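Local coordinates for protein (endonuclease) (Salmonella typhimurium, PDB 1BYR) that is an endonuclease of the PLD-like family, built around a mixed beta-sheet flanked by helices and associated with a second copy of itself, at residues V5-S10 and N123-W128; L18-I23 and A39-K44; M33-T38 and S109-K114; V56-D61 and I82-D87. One frame throughout, in Å; residues are numbered along the deposited sequence.

Contact 1. Residues V5-S10 and N123-W128; sequences VQVGYS and NAVVIW
An antiparallel strand pair at one margin of the central mixed sheet joins Val5-Tyr9 to Asn123-Ile127, with the outermost strand 4-10 running against 122-128. Gln6-Val126 and Gly8-Ala124 are the hydrogen-bonded pairs, each closed by two N-H...O bonds; Gln6 N lies 3.0 Å from Val126 O, and Gly8 N 2.9 Å from Ala124 O. Alternating with them are the non-hydrogen-bonded pairs, whose side chains occupy the face that meets the second subunit. There Val7 and Val125 lie side by side and point the same way, Val7 CG2 3.7 Å from Val125 CG1. Asn123 CB sits at the edge of the Tyr9 ring, 3.8 Å from CD1, while the Tyr9 hydroxyl bonds Ser136 of the second subunit. The other face lies against helix 14-25. On it, the Gln6 chain is extended beyond CG, with CD anti to CA (chi2 -179°), and OE1 of its amide accepts from Trp128 NE1 at 3.0 Å on an in-plane lone pair. This bond is bent, 139° at the hydrogen, and Val126 CG1 covers the rim of one indole face. Helix packing on one face and subunit packing on the other mark this as the antiparallel margin of an alpha/beta sheet in a two-chain assembly.

Contact 2. Residues L18-I23 and A39-K44; sequences LVLSAI and APDIMK
Ile42 meets Val19, Leu20 and Ile23 where helix 14-25 faces the first turns of helix 40-51. The two short helical segments run almost parallel, 14° apart, and their axes come no closer than 10.3 Å, so the contact is made chiefly by side-chain branches. Ile42 divides its two branches between partners. CG2 stands anti to the backbone N and meets Ile23 CD1 at 4.2 Å. In the other branch chi2 of -63° places CD1 against Val19 CG1 at 3.9 Å and Leu20 CD2 at 4.1 Å. Ile42 crosses both Val19 and Ile23 at about a right angle, and the chain of Ile23 is extended at chi2, with CD1 at the end that touches.

Leu20 also presents its forked end to Asp41: OD2 is 3.8 Å from each of its methyls, CD1 and CD2, and CD2 meets the backbone Asp41 O as well. The two side chains cross at about a right angle. No hydrogen bond spans the contact, and the carboxylate simply borders the methyls. Asp41 OD1 also lies near the like charge of Glu117, which may raise the proton affinity of one of the two groups, although the start of a helix, with Ala39 as N-cap, would favour a negative charge.

Ala45 and Leu46 carry the interface one turn further along helix 40-51, and Val19 also reaches Phe110 and Phe112. Near-parallel helices packed through aliphatic side chains on one face of a sheet are the outer layer of an alpha/beta fold.

Contact 3. Residues M33-T38 and S109-K114; sequences MAYSFT and SFNFTK
Phe112 and Thr38 tie together two loops of the PLD-like domain, one leaving strand 29-34 and the other, with an inverse gamma turn centred on Phe112, leading to helix 114-118. Packing is tight on one side. Thr38 N donates an almost straight bond to Phe112 O, 3.0 Å long with 163° at the hydrogen. Next to it the methyl CG2 of Thr113 presses on Ser36 CB at 3.4 Å, closer than usual for two carbons. Thr113 OG1 is turned to another task, capping Ala116 N at the start of the helix, and Thr38 OG1 is buried with no hydrogen-bond partner. Exposed Lys114 lies at the rim beside Thr38. The Phe112 ring offers its edge to strand 29-34: CD2 lies 3.6 Å from Ala34 CB, and CE2 3.5 Å from Met33 O.

The join is looser where water enters. Asn111 ND2 stays at the edge of the Tyr35 ring, the amide and ring planes 58° apart. A water between the backbones and the Asn111 amide donates to Ser36 O at 2.9 Å. It lies within bonding distance of three N-H donors, Tyr35 N, Asn111 ND2 and Phe112 N, which are unlikely all to be full bonds at once; Asn111 ND2 is closest at 2.7 Å and Phe112 N farthest at 3.2 Å.

Contact 4. Residues V56-D61 and I82-D87; sequences VKIVID and IPLRTD
Ile58, Val59 and Ile60 pair in parallel with Leu84, Arg85 and Thr86, the two strands of a beta-alpha-beta unit whose connection is helix 68-79. Backbone bonds come first. Four N-H...O bonds cross the pair: Ile58 N reaches Pro83 O at 3.0 Å, Arg85 N reaches Ile58 O at 2.8 Å, Ile60 N reaches Arg85 O, and Asp87 N reaches Ile60 O. CA-H...O contacts fill in beside them, Val59 CA lying 3.3 Å from Arg85 O.

Apolar contacts gather on the face turned to helix 68-79. A chi2 of 80° places Leu84 CD1 where it touches Ile58 CB at 3.7 Å and Ile60 CG2 at 4.0 Å. Further back, Ile82 CG2 meets Ile58 CD1 at 3.8 Å and Val56 CG1 at 3.9 Å.

Polar ends turn to other partners. Arg85 forms a salt bridge to Asp150 through NE, a hydrogen bond from NH1 to Trp145 O and a cation-pi contact with Trp145, while Asp61 and Asp87 both bond Gln93. A water bound to Asp61 OD1 reaches Asp87 O only weakly. Backbone bonding therefore sets the register and aliphatic packing seals the helix-facing side, with Arg85, Asp61 and Asp87 finding partners outside the pair.

In the fold
Contacts 1, 3 and 4 lie on or at the end of one mixed sheet, and contact 2 packs two helices against each other. Contacts 1 and 4 stand on opposite sides of the chain's centre, about 23 Å apart between centres. Contact 3, about 15 Å and 13 Å from them, touches both: Asn123 probably bonds Ser109, and Ala34 probably bonds Asp61. Contact 2 meets contact 1 through Leu18 and contact 3 through Ala39 and Met43. Along the chain contact 1 brackets the other three, contacts 2 and 3 interleave, and contact 4 falls within the span of contact 3. The fold thus brings residues early and late in the chain into one sheet, and contacts 1 and 3 also touch the second subunit.

Contact 1. Residues V5-S10 and N123-W128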
loop_
_atom_site.group_PDB
_atom_site.type_symbol
_atom_site.label_atom_id
_atom_site.label_comp_id
_atom_site.label_asym_id
_atom_site.label_seq_id
_atom_site.Cartn_x
_atom_site.Cartn_y
_atom_site.Cartn_z
ATOM N N VAL A 5 14.256 -1.381 -7.544
ATOM C CA VAL A 5 12.881 -1.632 -7.133
ATOM C C VAL A 5 12.234 -2.745 -7.943
ATOM O O VAL A 5 12.405 -2.829 -9.157
ATOM C CB VAL A 5 12.002 -0.345 -7.278
ATOM C CG1 VAL A 5 10.595 -0.617 -6.770
ATOM C CG2 VAL A 5 12.621 0.813 -6.509
ATOM N N GLN A 6 11.501 -3.616 -7.264
ATOM C CA GLN A 6 10.813 -4.720 -7.918
ATOM C C GLN A 6 9.346 -4.555 -7.589
ATOM O O GLN A 6 9.015 -3.995 -6.548
ATOM C CB GLN A 6 11.279 -6.058 -7.336
ATOM C CG GLN A 6 12.397 -6.736 -8.094
ATOM C CD GLN A 6 12.755 -8.045 -7.469
ATOM O OE1 GLN A 6 13.434 -8.096 -6.449
ATOM N NE2 GLN A 6 12.288 -9.127 -8.070
ATOM N N VAL A 7 8.469 -5.030 -8.478
ATOM C CA VAL A 7 7.027 -4.961 -8.236
ATOM C C VAL A 7 6.394 -6.292 -8.601
ATOM O O VAL A 7 6.880 -7.013 -9.475
ATOM C CB VAL A 7 6.299 -3.861 -9.079
ATOM C CG1 VAL A 7 4.874 -3.662 -8.568
ATOM C CG2 VAL A 7 7.036 -2.560 -8.988
ATOM N N GLY A 8 5.294 -6.597 -7.923
ATOM C CA GLY A 8 4.545 -7.813 -8.173
ATOM C C GLY A 8 3.080 -7.450 -7.991
ATOM O O GLY A 8 2.773 -6.479 -7.298
ATOM N N TYR A 9 2.170 -8.208 -8.605
ATOM C CA TYR A 9 0.746 -7.909 -8.499
ATOM C C TYR A 9 -0.101 -9.122 -8.154
ATOM O O TYR A 9 0.318 -10.263 -8.335
ATOM C CB TYR A 9 0.247 -7.323 -9.827
ATOM C CG TYR A 9 1.122 -6.216 -10.382
ATOM C CD1 TYR A 9 1.103 -4.946 -9.813
ATOM C CD2 TYR A 9 1.968 -6.439 -11.479
ATOM C CE1 TYR A 9 1.902 -3.921 -10.314
ATOM C CE2 TYR A 9 2.773 -5.413 -11.984
ATOM C CZ TYR A 9 2.733 -4.162 -11.397
ATOM O OH TYR A 9 3.538 -3.148 -11.872
ATOM N N SER A 10 -1.301 -8.857 -7.638
ATOM C CA SER A 10 -2.268 -9.893 -7.322
ATOM C C SER A 10 -3.483 -9.536 -8.174
ATOM O O SER A 10 -3.690 -8.364 -8.494
ATOM C CB SER A 10 -2.630 -9.881 -5.834
ATOM O OG SER A 10 -1.538 -10.267 -5.028
ATOM N N ASN A 123 -0.795 -4.555 -5.461
ATOM C CA ASN A 123 0.553 -4.327 -5.936
ATOM C C ASN A 123 1.432 -4.350 -4.697
ATOM O O ASN A 123 1.021 -3.917 -3.617
ATOM C CB ASN A 123 0.687 -2.973 -6.651
ATOM C CG ASN A 123 0.585 -1.792 -5.706
ATOM O OD1 ASN A 123 -0.511 -1.348 -5.367
ATOM N ND2 ASN A 123 1.717 -1.286 -5.266
ATOM N N ALA A 124 2.627 -4.917 -4.834
ATOM C CA ALA A 124 3.597 -4.928 -3.758
ATOM C C ALA A 124 4.899 -4.503 -4.388
ATOM O O ALA A 124 5.232 -4.949 -5.491
ATOM C CB ALA A 124 3.747 -6.358 -3.148
ATOM N N VAL A 125 5.628 -3.615 -3.714
ATOM C CA VAL A 125 6.918 -3.191 -4.218
ATOM C C VAL A 125 7.983 -3.461 -3.170
ATOM O O VAL A 125 7.718 -3.420 -1.960
ATOM C CB VAL A 125 6.942 -1.675 -4.566
ATOM C CG1 VAL A 125 5.938 -1.388 -5.669
ATOM C CG2 VAL A 125 6.645 -0.843 -3.328
ATOM N N VAL A 126 9.184 -3.795 -3.640
ATOM C CA VAL A 126 10.301 -4.002 -2.740
ATOM C C VAL A 126 11.387 -3.042 -3.177
ATOM O O VAL A 126 11.903 -3.141 -4.285
ATOM C CB VAL A 126 10.830 -5.458 -2.770
ATOM C CG1 VAL A 126 12.053 -5.568 -1.867
ATOM C CG2 VAL A 126 9.743 -6.428 -2.283
ATOM N N ILE A 127 11.684 -2.074 -2.311
ATOM C CA ILE A 127 12.704 -1.064 -2.577
ATOM C C ILE A 127 13.973 -1.524 -1.883
ATOM O O ILE A 127 14.105 -1.414 -0.663
ATOM C CB ILE A 127 12.273 0.330 -2.021
ATOM C CG1 ILE A 127 10.889 0.699 -2.566
ATOM C CG2 ILE A 127 13.293 1.396 -2.421
ATOM C CD1 ILE A 127 10.171 1.779 -1.770
ATOM N N TRP A 128 14.897 -2.061 -2.674
ATOM C CA TRP A 128 16.155 -2.588 -2.163
ATOM C C TRP A 128 17.295 -1.598 -1.987
ATOM O O TRP A 128 17.504 -0.704 -2.809
ATOM C CB TRP A 128 16.689 -3.679 -3.091
ATOM C CG TRP A 128 15.774 -4.822 -3.336
ATOM C CD1 TRP A 128 14.902 -4.973 -4.381
ATOM C CD2 TRP A 128 15.699 -6.033 -2.576
ATOM N NE1 TRP A 128 14.294 -6.202 -4.316
ATOM C CE2 TRP A 128 14.766 -6.872 -3.218
ATOM C CE3 TRP A 128 16.336 -6.485 -1.416
ATOM C CZ2 TRP A 128 14.449 -8.145 -2.735
ATOM C CZ3 TRP A 128 16.017 -7.749 -0.938
ATOM C CH2 TRP A 128 15.089 -8.564 -1.601
#

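Contact 2. Residues L18-I23 and A39-K44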
loop_
_atom_site.group_PDB
_atom_site.type_symbol
_atom_site.label_atom_id
_atom_site.label_comp_id
_atom_site.label_asym_id
_atom_site.label_seq_id
_atom_site.Cartn_x
_atom_site.Cartn_y
_atom_site.Cartn_z
ATOM N N LEU A 18 7.060 -12.065 -4.598
ATOM C CA LEU A 18 7.981 -10.972 -4.285
ATOM C C LEU A 18 8.060 -10.716 -2.783
ATOM O O LEU A 18 9.143 -10.510 -2.227
ATOM C CB LEU A 18 7.542 -9.683 -5.009
ATOM C CG LEU A 18 8.401 -8.449 -4.742
ATOM C CD1 LEU A 18 9.869 -8.792 -4.964
ATOM C CD2 LEU A 18 7.975 -7.302 -5.658
ATOM N N VAL A 19 6.906 -10.718 -2.124
ATOM C CA VAL A 19 6.867 -10.510 -0.684
ATOM C C VAL A 19 7.643 -11.654 -0.008
ATOM O O VAL A 19 8.438 -11.413 0.904
ATOM C CB VAL A 19 5.396 -10.466 -0.181
ATOM C CG1 VAL A 19 5.356 -10.456 1.346
ATOM C CG2 VAL A 19 4.699 -9.221 -0.740
ATOM N N LEU A 20 7.428 -12.886 -0.466
ATOM C CA LEU A 20 8.153 -14.043 0.085
ATOM C C LEU A 20 9.656 -13.884 -0.162
ATOM O O LEU A 20 10.471 -14.210 0.701
ATOM C CB LEU A 20 7.648 -15.349 -0.540
ATOM C CG LEU A 20 6.232 -15.691 -0.065
ATOM C CD1 LEU A 20 5.640 -16.809 -0.912
ATOM C CD2 LEU A 20 6.276 -16.086 1.407
ATOM N N SER A 21 10.020 -13.347 -1.328
ATOM C CA SER A 21 11.420 -13.115 -1.686
ATOM C C SER A 21 12.083 -12.139 -0.723
ATOM O O SER A 21 13.249 -12.294 -0.356
ATOM C CB SER A 21 11.527 -12.563 -3.112
ATOM O OG SER A 21 12.856 -12.194 -3.439
ATOM N N ALA A 22 11.344 -11.123 -0.306
ATOM C CA ALA A 22 11.898 -10.150 0.621
ATOM C C ALA A 22 12.155 -10.790 1.988
ATOM O O ALA A 22 13.201 -10.574 2.593
ATOM C CB ALA A 22 10.945 -8.947 0.764
ATOM N N ILE A 23 11.209 -11.584 2.473
ATOM C CA ILE A 23 11.373 -12.223 3.766
ATOM C C ILE A 23 12.503 -13.251 3.699
ATOM O O ILE A 23 13.357 -13.310 4.575
ATOM C CB ILE A 23 10.053 -12.881 4.224
ATOM C CG1 ILE A 23 9.010 -11.782 4.448
ATOM C CG2 ILE A 23 10.274 -13.701 5.516
ATOM C CD1 ILE A 23 7.574 -12.292 4.437
ATOM N N ALA A 39 -2.107 -14.833 6.338
ATOM C CA ALA A 39 -1.554 -15.769 5.350
ATOM C C ALA A 39 -0.568 -16.823 5.867
ATOM O O ALA A 39 0.564 -16.502 6.237
ATOM C CB ALA A 39 -0.917 -14.988 4.201
ATOM N N PRO A 40 -0.974 -18.107 5.869
ATOM C CA PRO A 40 -0.081 -19.167 6.357
ATOM C C PRO A 40 1.304 -19.159 5.698
ATOM O O PRO A 40 2.307 -19.342 6.375
ATOM C CB PRO A 40 -0.861 -20.456 6.077
ATOM C CG PRO A 40 -2.293 -20.021 6.080
ATOM C CD PRO A 40 -2.276 -18.652 5.441
ATOM N N ASP A 41 1.349 -18.938 4.384
ATOM C CA ASP A 41 2.604 -18.898 3.637
ATOM C C ASP A 41 3.562 -17.824 4.177
ATOM O O ASP A 41 4.772 -18.049 4.282
ATOM C CB ASP A 41 2.318 -18.628 2.167
ATOM C CG ASP A 41 1.813 -17.225 1.925
ATOM O OD1 ASP A 41 0.696 -16.904 2.382
ATOM O OD2 ASP A 41 2.538 -16.438 1.281
ATOM N N ILE A 42 3.010 -16.657 4.508
ATOM C CA ILE A 42 3.784 -15.545 5.054
ATOM C C ILE A 42 4.327 -15.917 6.445
ATOM O O ILE A 42 5.498 -15.645 6.775
ATOM C CB ILE A 42 2.896 -14.257 5.182
ATOM C CG1 ILE A 42 2.363 -13.856 3.799
ATOM C CG2 ILE A 42 3.708 -13.088 5.764
ATOM C CD1 ILE A 42 3.438 -13.481 2.817
ATOM N N MET A 43 3.479 -16.528 7.269
ATOM C CA MET A 43 3.889 -16.939 8.617
ATOM C C MET A 43 5.007 -17.972 8.567
ATOM O O MET A 43 5.990 -17.868 9.301
ATOM C CB MET A 43 2.695 -17.506 9.386
ATOM C CG MET A 43 1.460 -16.582 9.378
ATOM S SD MET A 43 1.810 -14.863 9.894
ATOM C CE MET A 43 0.440 -13.984 9.021
ATOM N N LYS A 44 4.875 -18.959 7.691
ATOM C CA LYS A 44 5.891 -19.995 7.559
ATOM C C LYS A 44 7.214 -19.391 7.173
ATOM O O LYS A 44 8.269 -19.810 7.671
ATOM C CB LYS A 44 5.484 -21.011 6.504
ATOM C CG LYS A 44 4.455 -22.008 6.998
ATOM C CD LYS A 44 4.058 -22.951 5.890
ATOM C CE LYS A 44 2.616 -23.347 6.034
ATOM N NZ LYS A 44 2.459 -24.747 5.573
#

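Contact 3. Residues M33-T38 and S109-K114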
loop_
_atom_site.group_PDB
_atom_site.type_symbol
_atom_site.label_atom_id
_atom_site.label_comp_id
_atom_site.label_asym_id
_atom_site.label_seq_id
_atom_site.Cartn_x
_atom_site.Cartn_y
_atom_site.Cartn_z
ATOM N N MET A 33 5.006 -4.530 9.847
ATOM C CA MET A 33 3.790 -3.833 10.260
ATOM C C MET A 33 2.696 -4.468 9.419
ATOM O O MET A 33 2.859 -4.634 8.208
ATOM C CB MET A 33 3.841 -2.331 9.902
ATOM C CG MET A 33 5.008 -1.525 10.485
ATOM S SD MET A 33 4.914 0.254 10.081
ATOM C CE MET A 33 3.847 0.873 11.360
ATOM N N ALA A 34 1.573 -4.823 10.037
ATOM C CA ALA A 34 0.500 -5.420 9.278
ATOM C C ALA A 34 -0.870 -5.040 9.794
ATOM O O ALA A 34 -1.035 -4.720 10.962
ATOM C CB ALA A 34 0.640 -6.928 9.302
ATOM N N TYR A 35 -1.854 -5.067 8.899
ATOM C CA TYR A 35 -3.238 -4.818 9.280
ATOM C C TYR A 35 -3.677 -6.285 9.391
ATOM O O TYR A 35 -3.187 -6.991 10.259
ATOM C CB TYR A 35 -3.965 -4.085 8.152
ATOM C CG TYR A 35 -5.461 -3.959 8.337
ATOM C CD1 TYR A 35 -6.016 -3.755 9.594
ATOM C CD2 TYR A 35 -6.317 -4.039 7.250
ATOM C CE1 TYR A 35 -7.394 -3.637 9.760
ATOM C CE2 TYR A 35 -7.695 -3.924 7.404
ATOM C CZ TYR A 35 -8.230 -3.719 8.660
ATOM O OH TYR A 35 -9.593 -3.587 8.811
ATOM N N SER A 36 -4.550 -6.764 8.518
ATOM C CA SER A 36 -4.935 -8.175 8.569
ATOM C C SER A 36 -3.685 -9.054 8.453
ATOM O O SER A 36 -2.967 -8.989 7.459
ATOM C CB SER A 36 -5.885 -8.479 7.430
ATOM O OG SER A 36 -6.856 -7.478 7.374
ATOM N N PHE A 37 -3.455 -9.894 9.464
ATOM C CA PHE A 37 -2.278 -10.757 9.555
ATOM C C PHE A 37 -2.743 -12.222 9.588
ATOM O O PHE A 37 -2.962 -12.774 10.666
ATOM C CB PHE A 37 -1.561 -10.356 10.855
ATOM C CG PHE A 37 -0.210 -10.977 11.063
ATOM C CD1 PHE A 37 0.880 -10.605 10.289
ATOM C CD2 PHE A 37 -0.015 -11.897 12.092
ATOM C CE1 PHE A 37 2.153 -11.129 10.540
ATOM C CE2 PHE A 37 1.250 -12.429 12.349
ATOM C CZ PHE A 37 2.330 -12.049 11.571
ATOM N N THR A 38 -2.874 -12.855 8.420
ATOM C CA THR A 38 -3.384 -14.236 8.367
ATOM C C THR A 38 -2.770 -15.271 7.402
ATOM O O THR A 38 -2.919 -16.475 7.630
ATOM C CB THR A 38 -4.917 -14.253 8.065
ATOM O OG1 THR A 38 -5.138 -13.771 6.734
ATOM C CG2 THR A 38 -5.688 -13.366 9.032
ATOM N N SER A 109 -0.174 -2.066 -1.486
ATOM C CA SER A 109 -1.542 -2.284 -1.023
ATOM C C SER A 109 -1.711 -3.666 -0.396
ATOM O O SER A 109 -2.596 -3.880 0.432
ATOM C CB SER A 109 -2.533 -2.149 -2.183
ATOM O OG SER A 109 -2.487 -3.271 -3.049
ATOM N N PHE A 110 -0.846 -4.587 -0.809
ATOM C CA PHE A 110 -0.860 -5.993 -0.388
ATOM C C PHE A 110 -0.928 -6.300 1.122
ATOM O O PHE A 110 0.035 -6.049 1.865
ATOM C CB PHE A 110 0.364 -6.682 -1.027
ATOM C CG PHE A 110 0.453 -8.181 -0.794
ATOM C CD1 PHE A 110 1.100 -8.693 0.328
ATOM C CD2 PHE A 110 -0.004 -9.074 -1.749
ATOM C CE1 PHE A 110 1.289 -10.074 0.479
ATOM C CE2 PHE A 110 0.187 -10.461 -1.594
ATOM C CZ PHE A 110 0.831 -10.950 -0.491
ATOM N N ASN A 111 -2.065 -6.833 1.576
ATOM C CA ASN A 111 -2.211 -7.216 2.989
ATOM C C ASN A 111 -1.675 -8.632 3.074
ATOM O O ASN A 111 -1.674 -9.363 2.085
ATOM C CB ASN A 111 -3.667 -7.241 3.443
ATOM C CG ASN A 111 -4.183 -5.884 3.801
ATOM O OD1 ASN A 111 -5.004 -5.313 3.085
ATOM N ND2 ASN A 111 -3.716 -5.345 4.900
ATOM N N PHE A 112 -1.239 -9.032 4.258
ATOM C CA PHE A 112 -0.680 -10.357 4.417
ATOM C C PHE A 112 -1.767 -11.373 4.694
ATOM O O PHE A 112 -1.875 -11.954 5.784
ATOM C CB PHE A 112 0.403 -10.304 5.505
ATOM C CG PHE A 112 1.428 -9.226 5.256
ATOM C CD1 PHE A 112 2.304 -9.323 4.186
ATOM C CD2 PHE A 112 1.445 -8.071 6.019
ATOM C CE1 PHE A 112 3.177 -8.280 3.874
ATOM C CE2 PHE A 112 2.306 -7.038 5.715
ATOM C CZ PHE A 112 3.173 -7.140 4.639
ATOM N N THR A 113 -2.583 -11.566 3.666
ATOM C CA THR A 113 -3.715 -12.464 3.698
ATOM C C THR A 113 -3.816 -13.250 2.419
ATOM O O THR A 113 -3.201 -12.930 1.402
ATOM C CB THR A 113 -5.043 -11.697 3.811
ATOM O OG1 THR A 113 -5.275 -10.990 2.579
ATOM C CG2 THR A 113 -4.998 -10.716 4.963
ATOM N N LYS A 114 -4.649 -14.277 2.505
ATOM C CA LYS A 114 -4.950 -15.176 1.394
ATOM C C LYS A 114 -5.687 -14.384 0.268
ATOM O O LYS A 114 -5.334 -14.466 -0.929
ATOM C CB LYS A 114 -5.833 -16.334 1.915
ATOM C CG LYS A 114 -5.704 -16.633 3.459
ATOM C CD LYS A 114 -6.137 -15.453 4.400
ATOM C CE LYS A 114 -7.629 -15.101 4.376
ATOM N NZ LYS A 114 -7.954 -13.956 3.454
HETATM O O HOH W 1 -1.761 -6.671 6.293
#

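Contact 4. Residues V56-D61 and I82-D87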
loop_
_atom_site.group_PDB
_atom_site.type_symbol
_atom_site.label_atom_id
_atom_site.label_comp_id
_atom_site.label_asym_id
_atom_site.label_seq_id
_atom_site.Cartn_x
_atom_site.Cartn_y
_atom_site.Cartn_z
ATOM N N VAL A 56 13.544 -10.994 14.039
ATOM C CA VAL A 56 12.200 -10.630 13.584
ATOM C C VAL A 56 11.282 -10.060 14.678
ATOM O O VAL A 56 11.108 -10.663 15.741
ATOM C CB VAL A 56 11.487 -11.870 12.949
ATOM C CG1 VAL A 56 10.160 -11.450 12.309
ATOM C CG2 VAL A 56 12.402 -12.536 11.902
ATOM N N LYS A 57 10.707 -8.882 14.420
ATOM C CA LYS A 57 9.767 -8.260 15.355
ATOM C C LYS A 57 8.572 -7.740 14.542
ATOM O O LYS A 57 8.736 -7.146 13.465
ATOM C CB LYS A 57 10.447 -7.129 16.135
ATOM C CG LYS A 57 11.470 -7.631 17.154
ATOM C CD LYS A 57 11.897 -6.536 18.107
ATOM C CE LYS A 57 13.135 -6.933 18.904
ATOM N NZ LYS A 57 13.617 -5.823 19.795
ATOM N N ILE A 58 7.365 -7.966 15.056
ATOM C CA ILE A 58 6.149 -7.588 14.348
ATOM C C ILE A 58 5.094 -6.842 15.168
ATOM O O ILE A 58 4.822 -7.192 16.315
ATOM C CB ILE A 58 5.496 -8.872 13.776
ATOM C CG1 ILE A 58 6.567 -9.723 13.102
ATOM C CG2 ILE A 58 4.363 -8.530 12.810
ATOM C CD1 ILE A 58 6.082 -11.087 12.650
ATOM N N VAL A 59 4.514 -5.790 14.588
ATOM C CA VAL A 59 3.440 -5.046 15.252
ATOM C C VAL A 59 2.273 -5.029 14.291
ATOM O O VAL A 59 2.415 -4.609 13.140
ATOM C CB VAL A 59 3.819 -3.584 15.574
ATOM C CG1 VAL A 59 4.696 -3.556 16.794
ATOM C CG2 VAL A 59 4.503 -2.939 14.388
ATOM N N ILE A 60 1.123 -5.513 14.751
ATOM C CA ILE A 60 -0.056 -5.564 13.901
ATOM C C ILE A 60 -1.247 -4.833 14.498
ATOM O O ILE A 60 -1.279 -4.542 15.692
ATOM C CB ILE A 60 -0.460 -7.029 13.640
ATOM C CG1 ILE A 60 -1.058 -7.646 14.911
ATOM C CG2 ILE A 60 0.767 -7.820 13.216
ATOM C CD1 ILE A 60 -1.381 -9.151 14.787
ATOM N N ASP A 61 -2.221 -4.518 13.649
ATOM C CA ASP A 61 -3.434 -3.853 14.081
ATOM C C ASP A 61 -4.198 -4.783 15.014
ATOM O O ASP A 61 -4.345 -5.977 14.723
ATOM C CB ASP A 61 -4.320 -3.527 12.872
ATOM C CG ASP A 61 -5.587 -2.835 13.278
ATOM O OD1 ASP A 61 -5.502 -1.666 13.692
ATOM O OD2 ASP A 61 -6.656 -3.463 13.185
ATOM N N ILE A 82 9.107 -15.253 18.117
ATOM C CA ILE A 82 9.160 -13.981 17.399
ATOM C C ILE A 82 8.374 -12.944 18.185
ATOM O O ILE A 82 7.167 -13.093 18.386
ATOM C CB ILE A 82 8.512 -14.065 15.983
ATOM C CG1 ILE A 82 9.479 -14.706 14.991
ATOM C CG2 ILE A 82 8.146 -12.657 15.485
ATOM C CD1 ILE A 82 8.782 -15.252 13.739
ATOM N N PRO A 83 9.049 -11.879 18.638
ATOM C CA PRO A 83 8.352 -10.832 19.397
ATOM C C PRO A 83 7.206 -10.199 18.585
ATOM O O PRO A 83 7.410 -9.655 17.495
ATOM C CB PRO A 83 9.461 -9.828 19.730
ATOM C CG PRO A 83 10.752 -10.643 19.601
ATOM C CD PRO A 83 10.487 -11.593 18.489
ATOM N N LEU A 84 5.990 -10.277 19.115
ATOM C CA LEU A 84 4.834 -9.743 18.418
ATOM C C LEU A 84 3.934 -8.880 19.298
ATOM O O LEU A 84 3.703 -9.185 20.470
ATOM C CB LEU A 84 4.040 -10.910 17.826
ATOM C CG LEU A 84 2.629 -10.670 17.299
ATOM C CD1 LEU A 84 2.706 -10.066 15.890
ATOM C CD2 LEU A 84 1.868 -11.998 17.284
ATOM N N ARG A 85 3.433 -7.783 18.725
ATOM C CA ARG A 85 2.546 -6.873 19.440
ATOM C C ARG A 85 1.324 -6.449 18.630
ATOM O O ARG A 85 1.369 -6.340 17.403
ATOM C CB ARG A 85 3.293 -5.593 19.859
ATOM C CG ARG A 85 4.381 -5.783 20.895
ATOM C CD ARG A 85 4.874 -4.443 21.453
ATOM N NE ARG A 85 5.699 -4.648 22.637
ATOM C CZ ARG A 85 6.491 -3.725 23.170
ATOM N NH1 ARG A 85 6.581 -2.511 22.628
ATOM N NH2 ARG A 85 7.203 -4.018 24.253
ATOM N N THR A 86 0.220 -6.218 19.340
ATOM C CA THR A 86 -0.992 -5.724 18.722
ATOM C C THR A 86 -1.040 -4.236 19.081
ATOM O O THR A 86 -0.617 -3.840 20.167
ATOM C CB THR A 86 -2.248 -6.447 19.241
ATOM O OG1 THR A 86 -2.298 -6.371 20.665
ATOM C CG2 THR A 86 -2.227 -7.893 18.818
ATOM N N ASP A 87 -1.544 -3.406 18.171
ATOM C CA ASP A 87 -1.604 -1.962 18.400
ATOM C C ASP A 87 -3.017 -1.477 18.138
ATOM O O ASP A 87 -3.574 -1.709 17.064
ATOM C CB ASP A 87 -0.606 -1.272 17.458
ATOM C CG ASP A 87 -0.681 0.251 17.506
ATOM O OD1 ASP A 87 -1.277 0.817 18.438
ATOM O OD2 ASP A 87 -0.117 0.886 16.590
HETATM O O HOH W 2 -6.839 -1.648 16.204
#